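Side-chain contacts in galectin (Danio rerio, PDB 6E20), which binds beta-galactoside-containing glycans as a zebrafish galectin of the galectin-1 type, probably including those of viral envelope glycoproteins, with a likely role in innate immunity: residues Leu43-Arg48 and Phe96-Pro101; Ile32-Ser37 and Ile87-Thr92. All blocks are in the same frame, centred on the assembly; numbering follows the deposited sequence.

Contact 1: Leu43-Arg48 and Phe96-Pro101; sequences LHMNPR and FLVTLP. With GAL (beta-D-galactopyranose), chain D; NDG (2-acetamido-2-deoxy-alpha-D-glucopyranose), chain C.
L43 lies over one face of the F96 ring, its CB 3.9 Å from the ring centroid and only 10° off the normal, a CH-pi contact near the middle of the ring; CD2 of L43 reaches the CG side of the same ring. Two residues on, M45 spans the gap with an extended chain (chi1 179°, CG opposite the backbone N), which carries its SD to within 3.9 Å of V98 CG1 and its CE to within 3.8 Å of L100 CD2. All of these groups are buried.

H44 and N46, alternate residues of strand 40-47, and R48 just after its end, turn to the sugar. H44 NE2 and galactose O4 are hydrogen-bonded at 2.9 Å, and R48 NH2 donates to the same oxygen at 2.9 Å. R48 NH1 gives a 2.8 Å bond to O3 of the N-acetylglucosamine, NDG. Behind these bonds stands N46, whose OD1 takes a nearly straight bond from R48 NE (2.7 Å, 170°); the oxygen lies in the guanidinium plane, while NE sits well above the carbonyl plane. D54 makes a salt bridge with R48 NH1, and N46 ND2 is bonded to the F30 carbonyl, which probably helps to set the guanidinium from its protein side. The strand thus separates two chemistries: apolar packing on its inner face and polar groups on the other, of which H44 and R48 meet at galactose O4, the axial hydroxyl by which galectins recognise galactose.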
loop_
_atom_site.group_PDB
_atom_site.type_symbol
_atom_site.label_atom_id
_atom_site.label_comp_id
_atom_site.label_asym_id
_atom_site.label_seq_id
_atom_site.Cartn_x
_atom_site.Cartn_y
_atom_site.Cartn_z
ATOM N N LEU B 43 14.344 -4.187 -8.768
ATOM C CA LEU B 43 15.050 -4.040 -7.469
ATOM C C LEU B 43 14.529 -5.070 -6.448
ATOM O O LEU B 43 13.357 -4.978 -6.013
ATOM C CB LEU B 43 14.862 -2.630 -6.913
ATOM C CG LEU B 43 15.416 -2.434 -5.502
ATOM C CD1 LEU B 43 16.912 -2.692 -5.459
ATOM C CD2 LEU B 43 15.113 -1.044 -4.969
ATOM N N HIS B 44 15.429 -5.944 -6.023
ATOM C CA HIS B 44 15.302 -6.826 -4.847
ATOM C C HIS B 44 16.209 -6.250 -3.758
ATOM O O HIS B 44 17.425 -6.289 -3.932
ATOM C CB HIS B 44 15.669 -8.254 -5.223
ATOM C CG HIS B 44 15.828 -9.182 -4.068
ATOM N ND1 HIS B 44 14.751 -9.811 -3.505
ATOM C CD2 HIS B 44 16.931 -9.633 -3.419
ATOM C CE1 HIS B 44 15.171 -10.634 -2.549
ATOM N NE2 HIS B 44 16.522 -10.526 -2.450
ATOM N N MET B 45 15.637 -5.706 -2.695
ATOM C CA MET B 45 16.461 -5.117 -1.606
ATOM C C MET B 45 16.234 -5.956 -0.355
ATOM O O MET B 45 15.083 -6.002 0.108
ATOM C CB MET B 45 16.098 -3.662 -1.336
ATOM C CG MET B 45 16.921 -3.077 -0.215
ATOM S SD MET B 45 16.240 -1.526 0.311
ATOM C CE MET B 45 17.050 -1.354 1.905
ATOM N N ASN B 46 17.296 -6.559 0.161
ATOM C CA ASN B 46 17.200 -7.694 1.107
ATOM C C ASN B 46 18.117 -7.409 2.288
ATOM O O ASN B 46 19.255 -7.886 2.336
ATOM C CB ASN B 46 17.432 -8.999 0.345
ATOM C CG ASN B 46 17.375 -10.239 1.206
ATOM O OD1 ASN B 46 18.135 -11.174 0.969
ATOM N ND2 ASN B 46 16.490 -10.245 2.191
ATOM N N PRO B 47 17.658 -6.586 3.261
ATOM C CA PRO B 47 18.322 -6.497 4.563
ATOM C C PRO B 47 18.341 -7.875 5.249
ATOM O O PRO B 47 17.296 -8.477 5.416
ATOM C CB PRO B 47 17.494 -5.453 5.314
ATOM C CG PRO B 47 16.871 -4.610 4.208
ATOM C CD PRO B 47 16.532 -5.640 3.146
ATOM N N ARG B 48 19.546 -8.360 5.557
ATOM C CA ARG B 48 19.818 -9.662 6.212
ATOM C C ARG B 48 20.389 -9.424 7.617
ATOM O O ARG B 48 21.561 -8.994 7.728
ATOM C CB ARG B 48 20.754 -10.468 5.307
ATOM C CG ARG B 48 20.145 -10.810 3.948
ATOM C CD ARG B 48 21.146 -11.542 3.064
ATOM N NE ARG B 48 20.597 -11.864 1.749
ATOM C CZ ARG B 48 21.228 -12.573 0.819
ATOM N NH1 ARG B 48 22.444 -13.042 1.030
ATOM N NH2 ARG B 48 20.641 -12.825 -0.326
ATOM N N PHE B 96 18.134 3.182 -8.922
ATOM C CA PHE B 96 17.358 3.389 -7.685
ATOM C C PHE B 96 18.255 4.066 -6.659
ATOM O O PHE B 96 19.421 3.659 -6.494
ATOM C CB PHE B 96 16.849 2.071 -7.112
ATOM C CG PHE B 96 15.919 1.365 -8.045
ATOM C CD1 PHE B 96 16.417 0.498 -9.015
ATOM C CD2 PHE B 96 14.555 1.606 -7.986
ATOM C CE1 PHE B 96 15.557 -0.164 -9.869
ATOM C CE2 PHE B 96 13.697 0.922 -8.830
ATOM C CZ PHE B 96 14.203 0.048 -9.773
ATOM N N LEU B 97 17.706 5.044 -5.961
ATOM C CA LEU B 97 18.405 5.691 -4.820
ATOM C C LEU B 97 17.595 5.393 -3.567
ATOM O O LEU B 97 16.546 5.987 -3.399
ATOM C CB LEU B 97 18.541 7.199 -5.062
ATOM C CG LEU B 97 19.473 7.944 -4.101
ATOM C CD1 LEU B 97 18.931 7.959 -2.680
ATOM C CD2 LEU B 97 20.868 7.345 -4.120
ATOM N N VAL B 98 18.113 4.512 -2.728
ATOM C CA VAL B 98 17.499 4.141 -1.431
ATOM C C VAL B 98 18.089 5.036 -0.356
ATOM O O VAL B 98 19.314 5.001 -0.176
ATOM C CB VAL B 98 17.741 2.665 -1.093
ATOM C CG1 VAL B 98 17.035 2.267 0.193
ATOM C CG2 VAL B 98 17.340 1.784 -2.256
ATOM N N THR B 99 17.238 5.773 0.337
ATOM C CA THR B 99 17.608 6.500 1.571
ATOM C C THR B 99 17.161 5.628 2.748
ATOM O O THR B 99 15.960 5.309 2.868
ATOM C CB THR B 99 17.074 7.940 1.554
ATOM O OG1 THR B 99 17.424 8.516 0.284
ATOM C CG2 THR B 99 17.600 8.764 2.705
ATOM N N LEU B 100 18.129 5.244 3.566
ATOM C CA LEU B 100 17.933 4.395 4.754
ATOM C C LEU B 100 17.545 5.278 5.928
ATOM O O LEU B 100 17.732 6.491 5.853
ATOM C CB LEU B 100 19.252 3.674 4.999
ATOM C CG LEU B 100 19.589 2.655 3.925
ATOM C CD1 LEU B 100 20.882 1.945 4.267
ATOM C CD2 LEU B 100 18.445 1.667 3.763
ATOM N N PRO B 101 17.028 4.678 7.033
ATOM C CA PRO B 101 16.599 5.426 8.215
ATOM C C PRO B 101 17.646 6.443 8.684
ATOM O O PRO B 101 17.288 7.561 8.937
ATOM C CB PRO B 101 16.402 4.370 9.313
ATOM C CG PRO B 101 16.192 3.069 8.571
ATOM C CD PRO B 101 16.842 3.229 7.207
HETATM C C1 GAL D . 20.086 -15.419 -2.792
HETATM C C2 GAL D . 18.854 -15.567 -1.934
HETATM C C3 GAL D . 17.652 -14.948 -2.640
HETATM C C4 GAL D . 17.975 -13.505 -3.033
HETATM C C5 GAL D . 19.260 -13.497 -3.890
HETATM C C6 GAL D . 19.732 -12.081 -4.300
HETATM O O2 GAL D . 18.655 -16.970 -1.750
HETATM O O3 GAL D . 16.533 -14.978 -1.790
HETATM O O4 GAL D . 18.139 -12.795 -1.805
HETATM O O5 GAL D . 20.327 -14.089 -3.153
HETATM O O6 GAL D . 21.034 -12.123 -4.914
HETATM C C1 NDG C . 25.124 -16.986 -2.844
HETATM C C2 NDG C . 24.810 -15.601 -2.179
HETATM C C3 NDG C . 23.414 -15.480 -1.667
HETATM C C4 NDG C . 22.407 -16.017 -2.671
HETATM C C5 NDG C . 22.745 -17.483 -2.953
HETATM C C6 NDG C . 21.706 -18.179 -3.855
HETATM C C7 NDG C . 26.794 -14.809 -1.314
HETATM C C8 NDG C . 28.027 -14.049 -0.886
HETATM O O5 NDG C . 24.031 -17.553 -3.577
HETATM O O3 NDG C . 23.297 -14.084 -1.410
HETATM O O4 NDG C . 21.156 -15.927 -2.011
HETATM O O6 NDG C . 21.549 -17.414 -5.063
HETATM O O7 NDG C . 26.650 -15.390 -2.221
HETATM N N2 NDG C . 25.568 -15.092 -0.997
HETATM O O1 NDG C . 25.580 -17.918 -1.884
#

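Contact 2: Ile32-Ser37 and Ile87-Thr92; sequences INIGHS and IKITFT
The hydrophobic interior of the galectin beta-sandwich is bridged here by four isoleucines, two from strand 30-34 of one sheet and two from strand 85-91 of the other. I34 CD1 meets I89 CD1 at 3.8 Å, and I32 CD1 meets I87 CD1 at 4.0 Å. Each pair approaches tip to tip, and across both pairs these delta methyls are the atoms that touch. In I89, CG1 stands opposite the carbonyl carbon (chi1 -55°) and the chain runs on extended (chi2 -174°), which sends CD1 out toward the facing strand. I32 differs in its outer torsion: chi2 of 138° lies away from a staggered value, so its CD1 is swung off the fully extended course on the way to I87.

The spacing is that of two sheets packed face to face, with CA atoms 10.3 Å apart for I32 and I87 and 10.2 Å apart for I34 and I89. Such a distance leaves the backbones to pair within their own sheets: I32 and I34 hydrogen-bond with M45 and L43, whereas I87 does so with I19. This is the jelly-roll sandwich of the galectins and their concanavalin-like relatives, and the two-residue repeat of a strand puts every second side chain into its interior. I19 and L17 of strand 16-23 also pack on I32 and I34, respectively, and F96 of strand 95-99 touches I89. Beyond I34 the chain turns a corner at G35 and H36, where H36 and S37 both face D40 in a classic beta bulge.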
loop_
_atom_site.group_PDB
_atom_site.type_symbol
_atom_site.label_atom_id
_atom_site.label_comp_id
_atom_site.label_asym_id
_atom_site.label_seq_id
_atom_site.Cartn_x
_atom_site.Cartn_y
_atom_site.Cartn_z
ATOM N N ILE B 32 12.178 -6.169 -0.096
ATOM C CA ILE B 32 11.341 -5.270 -0.926
ATOM C C ILE B 32 11.664 -5.615 -2.369
ATOM O O ILE B 32 12.856 -5.593 -2.737
ATOM C CB ILE B 32 11.643 -3.787 -0.634
ATOM C CG1 ILE B 32 11.425 -3.429 0.844
ATOM C CG2 ILE B 32 10.824 -2.919 -1.555
ATOM C CD1 ILE B 32 12.497 -2.533 1.421
ATOM N N ASN B 33 10.637 -5.987 -3.114
ATOM C CA ASN B 33 10.727 -6.380 -4.539
ATOM C C ASN B 33 9.928 -5.347 -5.311
ATOM O O ASN B 33 8.712 -5.249 -5.056
ATOM C CB ASN B 33 10.214 -7.808 -4.732
ATOM C CG ASN B 33 11.062 -8.816 -3.988
ATOM O OD1 ASN B 33 10.639 -9.433 -2.997
ATOM N ND2 ASN B 33 12.277 -8.984 -4.453
ATOM N N ILE B 34 10.596 -4.586 -6.185
ATOM C CA ILE B 34 9.921 -3.641 -7.110
ATOM C C ILE B 34 10.161 -4.127 -8.549
ATOM O O ILE B 34 11.338 -4.405 -8.935
ATOM C CB ILE B 34 10.410 -2.207 -6.877
ATOM C CG1 ILE B 34 10.249 -1.762 -5.416
ATOM C CG2 ILE B 34 9.717 -1.248 -7.837
ATOM C CD1 ILE B 34 11.004 -0.474 -5.094
ATOM N N GLY B 35 9.091 -4.268 -9.330
ATOM C CA GLY B 35 9.255 -4.750 -10.717
ATOM C C GLY B 35 7.944 -4.801 -11.458
ATOM O O GLY B 35 7.097 -3.943 -11.200
ATOM N N HIS B 36 7.827 -5.738 -12.392
ATOM C CA HIS B 36 6.638 -5.931 -13.257
ATOM C C HIS B 36 5.808 -7.123 -12.774
ATOM O O HIS B 36 4.618 -7.121 -12.999
ATOM C CB HIS B 36 7.083 -6.075 -14.724
ATOM C CG HIS B 36 7.716 -4.841 -15.271
ATOM N ND1 HIS B 36 7.085 -3.612 -15.251
ATOM C CD2 HIS B 36 8.918 -4.632 -15.854
ATOM C CE1 HIS B 36 7.867 -2.703 -15.803
ATOM N NE2 HIS B 36 9.002 -3.302 -16.161
ATOM N N SER B 37 6.414 -8.126 -12.145
ATOM C CA SER B 37 5.761 -9.426 -11.847
ATOM C C SER B 37 6.680 -10.245 -10.957
ATOM O O SER B 37 7.848 -9.910 -10.827
ATOM C CB SER B 37 5.494 -10.189 -13.123
ATOM O OG SER B 37 6.686 -10.839 -13.544
ATOM N N ILE B 87 12.095 3.846 4.990
ATOM C CA ILE B 87 12.985 3.782 3.792
ATOM C C ILE B 87 12.336 4.603 2.672
ATOM O O ILE B 87 11.094 4.524 2.498
ATOM C CB ILE B 87 13.184 2.320 3.366
ATOM C CG1 ILE B 87 13.905 1.509 4.443
ATOM C CG2 ILE B 87 13.883 2.212 2.024
ATOM C CD1 ILE B 87 13.774 0.004 4.238
ATOM N N LYS B 88 13.145 5.381 1.951
ATOM C CA LYS B 88 12.701 6.145 0.763
ATOM C C LYS B 88 13.433 5.561 -0.426
ATOM O O LYS B 88 14.608 5.170 -0.253
ATOM C CB LYS B 88 12.988 7.641 0.908
ATOM C CG LYS B 88 12.300 8.274 2.101
ATOM C CD LYS B 88 12.102 9.750 1.957
ATOM C CE LYS B 88 11.062 10.265 2.924
ATOM N NZ LYS B 88 10.999 11.742 2.868
ATOM N N ILE B 89 12.728 5.439 -1.544
ATOM C CA ILE B 89 13.300 4.976 -2.838
ATOM C C ILE B 89 12.876 5.977 -3.899
ATOM O O ILE B 89 11.656 6.181 -4.067
ATOM C CB ILE B 89 12.865 3.538 -3.179
ATOM C CG1 ILE B 89 13.218 2.599 -2.023
ATOM C CG2 ILE B 89 13.464 3.060 -4.507
ATOM C CD1 ILE B 89 12.956 1.159 -2.314
ATOM N N THR B 90 13.871 6.586 -4.537
ATOM C CA THR B 90 13.746 7.424 -5.741
ATOM C C THR B 90 14.329 6.640 -6.919
ATOM O O THR B 90 15.345 5.953 -6.731
ATOM C CB THR B 90 14.533 8.721 -5.532
ATOM O OG1 THR B 90 14.070 9.307 -4.314
ATOM C CG2 THR B 90 14.354 9.681 -6.676
ATOM N N PHE B 91 13.795 6.763 -8.121
ATOM C CA PHE B 91 14.550 6.215 -9.275
ATOM C C PHE B 91 14.428 7.063 -10.525
ATOM O O PHE B 91 13.513 7.891 -10.679
ATOM C CB PHE B 91 14.171 4.767 -9.588
ATOM C CG PHE B 91 12.897 4.546 -10.354
ATOM C CD1 PHE B 91 11.667 4.800 -9.766
ATOM C CD2 PHE B 91 12.926 3.954 -11.605
ATOM C CE1 PHE B 91 10.487 4.524 -10.446
ATOM C CE2 PHE B 91 11.746 3.670 -12.279
ATOM C CZ PHE B 91 10.529 3.956 -11.700
ATOM N N THR B 92 15.388 6.781 -11.393
ATOM C CA THR B 92 15.609 7.391 -12.715
ATOM C C THR B 92 15.727 6.200 -13.655
ATOM O O THR B 92 15.846 5.073 -13.129
ATOM C CB THR B 92 16.866 8.274 -12.673
ATOM O OG1 THR B 92 17.961 7.424 -12.316
ATOM C CG2 THR B 92 16.777 9.406 -11.671
#

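The two contacts lie side by side in the sandwich, their centres about 9 Å apart, and each joins the same two sheets. Strands 30-34 and 40-47 are consecutive antiparallel neighbours in the glycan-binding sheet, just as strands 85-91 and 95-99 are in the facing one. Along the chain the segments alternate: 32-37, 43-48, 87-92, 96-101. In the second sheet, probable hydrogen bonds run from L97 N to T90 O (2.6 Å) and from T99 N to K88 O (2.8 Å), while V98 CG1 packs on I87 CG2. Contacts 1 and 2 therefore form one continuous apolar layer, and the strand bearing H44 and N46 of the sugar pocket, with R48 just beyond its end, is backed by it.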